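Long-range contact in cupin 2 conserved barrel domain protein (PDB 3RNS), which is of unknown function but belongs to the cupin superfamily, with a chain that appears to form two beta-barrel domains: residues Cys63-Glu73 / Asn81-Asn92. Residues are numbered along the deposited sequence; the frame is centred on the assembly and turned at random. Where two conformers were deposited one is given.
Sequences CFNGNGEIFIE and NGDFLEITANHN
Ile-72 reaches from strand 67-72 to two parts of 81-92 at once. Its CB sends CG2 to the His-91 CB (4.0 Å) and the backbone O of Asn-92; the other branch, CG1, lies beside the backbone N (chi1 -35°) and carries CD1 onto CG1 and CD1 of Ile-87. With an alanine here both branches are gone, and Ile-87 CD1 and His-91 CB are likely to lose the methyls packed against them, opening a gap at this end. Two residues earlier, on the same strand, CG2 of Ile-70 meets the same Ile-87 CD1, and CG1 of Ile-70 comes tip to tip with Leu-85 CD2 at 3.6 Å. At one end, Glu-73 N donates almost straight to Asn-92 O, while Glu-73 OE2 takes Asn-92 N at 2.7 Å on its anti lone pair; Glu-73 CG lies at the His-91 ring edge, 3.5 Å from CD2. At the other end, Cys-63 N bonds Asp-83 O (2.9 Å), and Cys-63 O accepts Gly-82 N and Asn-81 ND2 from one face of its plane. Strands 67-72 and 83-87 belong to different sheets of a cupin-type barrel; with their axes 10.2 Å apart, side chains rather than backbones meet mid-contact. Buried aliphatic Ile-70, Leu-85 and Ile-87 fill that middle, with hydrogen bonds at its two ends.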
loop_
_atom_site.group_PDB
_atom_site.type_symbol
_atom_site.label_atom_id
_atom_site.label_comp_id
_atom_site.label_asym_id
_atom_site.label_seq_id
_atom_site.Cartn_x
_atom_site.Cartn_y
_atom_site.Cartn_z
ATOM N N CYS A 63 2.035 5.821 -4.086
ATOM C CA CYS A 63 2.095 5.931 -5.544
ATOM C C CYS A 63 2.971 4.825 -6.108
ATOM O O CYS A 63 4.159 4.687 -5.728
ATOM C CB CYS A 63 2.638 7.306 -5.940
ATOM S SG CYS A 63 2.898 7.501 -7.666
ATOM N N PHE A 64 2.399 4.022 -6.996
ATOM C CA PHE A 64 3.131 2.950 -7.629
ATOM C C PHE A 64 3.337 3.121 -9.146
ATOM O O PHE A 64 3.790 2.194 -9.816
ATOM C CB PHE A 64 2.493 1.585 -7.233
ATOM C CG PHE A 64 1.072 1.351 -7.717
ATOM C CD1 PHE A 64 -0.044 1.725 -6.936
ATOM C CD2 PHE A 64 0.846 0.653 -8.907
ATOM C CE1 PHE A 64 -1.288 1.471 -7.378
ATOM C CE2 PHE A 64 -0.425 0.370 -9.326
ATOM C CZ PHE A 64 -1.496 0.790 -8.583
ATOM N N ASN A 65 3.048 4.301 -9.679
ATOM C CA ASN A 65 3.320 4.598 -11.092
ATOM C C ASN A 65 3.106 6.059 -11.314
ATOM O O ASN A 65 2.096 6.645 -10.856
ATOM C CB ASN A 65 2.377 3.861 -12.079
ATOM C CG ASN A 65 2.977 3.735 -13.504
ATOM O OD1 ASN A 65 3.885 2.949 -13.731
ATOM N ND2 ASN A 65 2.419 4.471 -14.466
ATOM N N GLY A 66 4.019 6.626 -12.092
ATOM C CA GLY A 66 3.834 7.956 -12.619
ATOM C C GLY A 66 4.126 9.069 -11.658
ATOM O O GLY A 66 4.833 8.898 -10.657
ATOM N N ASN A 67 3.563 10.229 -11.983
ATOM C CA ASN A 67 3.863 11.484 -11.319
ATOM C C ASN A 67 2.614 12.277 -11.245
ATOM O O ASN A 67 1.906 12.299 -12.212
ATOM C CB ASN A 67 4.827 12.335 -12.185
ATOM C CG ASN A 67 6.202 11.764 -12.232
ATOM O OD1 ASN A 67 6.967 11.879 -11.268
ATOM N ND2 ASN A 67 6.528 11.112 -13.341
ATOM N N GLY A 68 2.412 13.007 -10.163
ATOM C CA GLY A 68 1.328 13.956 -10.092
ATOM C C GLY A 68 1.505 15.045 -9.069
ATOM O O GLY A 68 2.575 15.188 -8.486
ATOM N N GLU A 69 0.437 15.813 -8.869
ATOM C CA GLU A 69 0.428 16.966 -7.980
ATOM C C GLU A 69 -0.825 16.910 -7.095
ATOM O O GLU A 69 -1.920 16.600 -7.585
ATOM C CB GLU A 69 0.465 18.248 -8.806
ATOM C CG GLU A 69 1.645 18.266 -9.787
ATOM C CD GLU A 69 1.907 19.636 -10.450
ATOM O OE1 GLU A 69 0.963 20.272 -10.969
ATOM O OE2 GLU A 69 3.088 20.068 -10.469
ATOM N N ILE A 70 -0.650 17.171 -5.801
ATOM C CA ILE A 70 -1.758 17.183 -4.869
ATOM C C ILE A 70 -1.884 18.601 -4.386
ATOM O O ILE A 70 -0.888 19.204 -4.025
ATOM C CB ILE A 70 -1.531 16.275 -3.647
ATOM C CG1 ILE A 70 -0.712 15.016 -4.000
ATOM C CG2 ILE A 70 -2.876 15.852 -3.049
ATOM C CD1 ILE A 70 -1.523 13.863 -4.570
ATOM N N PHE A 71 -3.084 19.155 -4.417
ATOM C CA PHE A 71 -3.297 20.487 -3.902
ATOM C C PHE A 71 -4.205 20.321 -2.726
ATOM O O PHE A 71 -5.347 19.929 -2.896
ATOM C CB PHE A 71 -3.940 21.388 -4.937
ATOM C CG PHE A 71 -3.189 21.452 -6.240
ATOM C CD1 PHE A 71 -2.294 22.485 -6.499
ATOM C CD2 PHE A 71 -3.393 20.474 -7.221
ATOM C CE1 PHE A 71 -1.615 22.542 -7.717
ATOM C CE2 PHE A 71 -2.719 20.513 -8.429
ATOM C CZ PHE A 71 -1.825 21.549 -8.684
ATOM N N ILE A 72 -3.672 20.562 -1.532
ATOM C CA ILE A 72 -4.429 20.430 -0.289
ATOM C C ILE A 72 -4.707 21.835 0.178
ATOM O O ILE A 72 -3.763 22.622 0.343
ATOM C CB ILE A 72 -3.633 19.689 0.826
ATOM C CG1 ILE A 72 -2.748 18.586 0.236
ATOM C CG2 ILE A 72 -4.586 19.131 1.876
ATOM C CD1 ILE A 72 -2.275 17.543 1.241
ATOM N N GLU A 73 -5.989 22.148 0.389
ATOM C CA GLU A 73 -6.418 23.502 0.714
ATOM C C GLU A 73 -5.402 24.488 0.117
ATOM O O GLU A 73 -4.790 25.288 0.844
ATOM C CB GLU A 73 -6.535 23.729 2.248
ATOM C CG GLU A 73 -7.518 22.817 3.039
ATOM C CD GLU A 73 -8.999 23.195 2.919
ATOM O OE1 GLU A 73 -9.358 24.374 3.180
ATOM O OE2 GLU A 73 -9.813 22.296 2.612
ATOM N N ASN A 81 6.282 7.993 -8.150
ATOM C CA ASN A 81 6.422 6.562 -7.875
ATOM C C ASN A 81 7.298 6.255 -6.646
ATOM O O ASN A 81 8.371 6.755 -6.566
ATOM C CB ASN A 81 7.060 5.884 -9.093
ATOM C CG ASN A 81 6.877 4.374 -9.101
ATOM O OD1 ASN A 81 7.295 3.736 -10.036
ATOM N ND2 ASN A 81 6.263 3.804 -8.079
ATOM N N GLY A 82 6.832 5.414 -5.726
ATOM C CA GLY A 82 7.523 5.136 -4.466
ATOM C C GLY A 82 7.159 6.020 -3.283
ATOM O O GLY A 82 7.589 5.775 -2.138
ATOM N N ASP A 83 6.388 7.062 -3.531
ATOM C CA ASP A 83 6.081 8.019 -2.487
ATOM C C ASP A 83 4.824 7.652 -1.710
ATOM O O ASP A 83 3.874 7.115 -2.274
ATOM C CB ASP A 83 5.847 9.384 -3.053
ATOM C CG ASP A 83 7.125 10.082 -3.488
ATOM O OD1 ASP A 83 8.230 9.724 -3.021
ATOM O OD2 ASP A 83 6.987 11.035 -4.283
ATOM N N PHE A 84 4.833 8.055 -0.439
ATOM C CA PHE A 84 3.728 7.956 0.476
ATOM C C PHE A 84 3.334 9.351 0.937
ATOM O O PHE A 84 4.217 10.202 1.161
ATOM C CB PHE A 84 4.199 7.143 1.657
ATOM C CG PHE A 84 3.129 6.826 2.634
ATOM C CD1 PHE A 84 2.954 7.596 3.768
ATOM C CD2 PHE A 84 2.294 5.761 2.412
ATOM C CE1 PHE A 84 1.952 7.253 4.701
ATOM C CE2 PHE A 84 1.283 5.436 3.318
ATOM C CZ PHE A 84 1.127 6.170 4.460
ATOM N N LEU A 85 2.025 9.578 1.069
ATOM C CA LEU A 85 1.486 10.825 1.545
ATOM C C LEU A 85 0.252 10.600 2.428
ATOM O O LEU A 85 -0.624 9.808 2.075
ATOM C CB LEU A 85 1.063 11.686 0.342
ATOM C CG LEU A 85 0.418 13.071 0.590
ATOM C CD1 LEU A 85 1.392 14.026 1.252
ATOM C CD2 LEU A 85 -0.021 13.623 -0.719
ATOM N N GLU A 86 0.194 11.314 3.552
ATOM C CA GLU A 86 -0.966 11.355 4.425
ATOM C C GLU A 86 -1.693 12.673 4.231
ATOM O O GLU A 86 -1.069 13.729 4.162
ATOM C CB GLU A 86 -0.590 11.270 5.906
ATOM C CG GLU A 86 -1.765 11.693 6.816
ATOM C CD GLU A 86 -1.540 11.556 8.341
ATOM O OE1 GLU A 86 -0.534 10.984 8.789
ATOM O OE2 GLU A 86 -2.425 12.024 9.099
ATOM N N ILE A 87 -3.022 12.591 4.166
ATOM C CA ILE A 87 -3.910 13.761 4.112
ATOM C C ILE A 87 -4.870 13.637 5.285
ATOM O O ILE A 87 -5.686 12.719 5.350
ATOM C CB ILE A 87 -4.670 13.824 2.761
ATOM C CG1 ILE A 87 -3.654 13.775 1.605
ATOM C CG2 ILE A 87 -5.535 15.060 2.690
ATOM C CD1 ILE A 87 -4.166 14.105 0.258
ATOM N N THR A 88 -4.735 14.540 6.252
ATOM C CA THR A 88 -5.569 14.487 7.458
ATOM C C THR A 88 -7.053 14.865 7.162
ATOM O O THR A 88 -7.358 15.534 6.179
ATOM C CB THR A 88 -4.940 15.346 8.618
ATOM O OG1 THR A 88 -4.696 16.681 8.163
ATOM C CG2 THR A 88 -3.605 14.747 9.064
ATOM N N ALA A 89 -7.954 14.391 8.023
ATOM C CA ALA A 89 -9.389 14.689 7.962
ATOM C C ALA A 89 -9.689 16.196 7.901
ATOM O O ALA A 89 -8.902 17.020 8.369
ATOM C CB ALA A 89 -10.102 14.065 9.183
ATOM N N ASN A 90 -10.836 16.518 7.295
ATOM C CA ASN A 90 -11.362 17.889 7.212
ATOM C C ASN A 90 -10.594 18.778 6.210
ATOM O O ASN A 90 -10.576 20.019 6.325
ATOM C CB ASN A 90 -11.442 18.527 8.617
ATOM C CG ASN A 90 -12.194 17.647 9.620
ATOM O OD1 ASN A 90 -13.298 17.170 9.332
ATOM N ND2 ASN A 90 -11.591 17.420 10.790
ATOM N N HIS A 91 -9.986 18.145 5.201
ATOM C CA HIS A 91 -9.268 18.883 4.157
ATOM C C HIS A 91 -9.795 18.586 2.768
ATOM O O HIS A 91 -9.892 17.412 2.355
ATOM C CB HIS A 91 -7.772 18.591 4.223
ATOM C CG HIS A 91 -7.091 19.232 5.393
ATOM N ND1 HIS A 91 -6.760 18.533 6.536
ATOM C CD2 HIS A 91 -6.701 20.511 5.607
ATOM C CE1 HIS A 91 -6.191 19.356 7.402
ATOM N NE2 HIS A 91 -6.144 20.562 6.861
ATOM N N ASN A 92 -10.151 19.652 2.054
ATOM C CA ASN A 92 -10.397 19.567 0.630
ATOM C C ASN A 92 -9.069 19.353 -0.029
ATOM O O ASN A 92 -8.051 19.939 0.394
ATOM C CB ASN A 92 -10.982 20.853 0.057
ATOM C CG ASN A 92 -12.416 21.062 0.454
ATOM O OD1 ASN A 92 -13.265 20.202 0.226
ATOM N ND2 ASN A 92 -12.703 22.211 1.043
#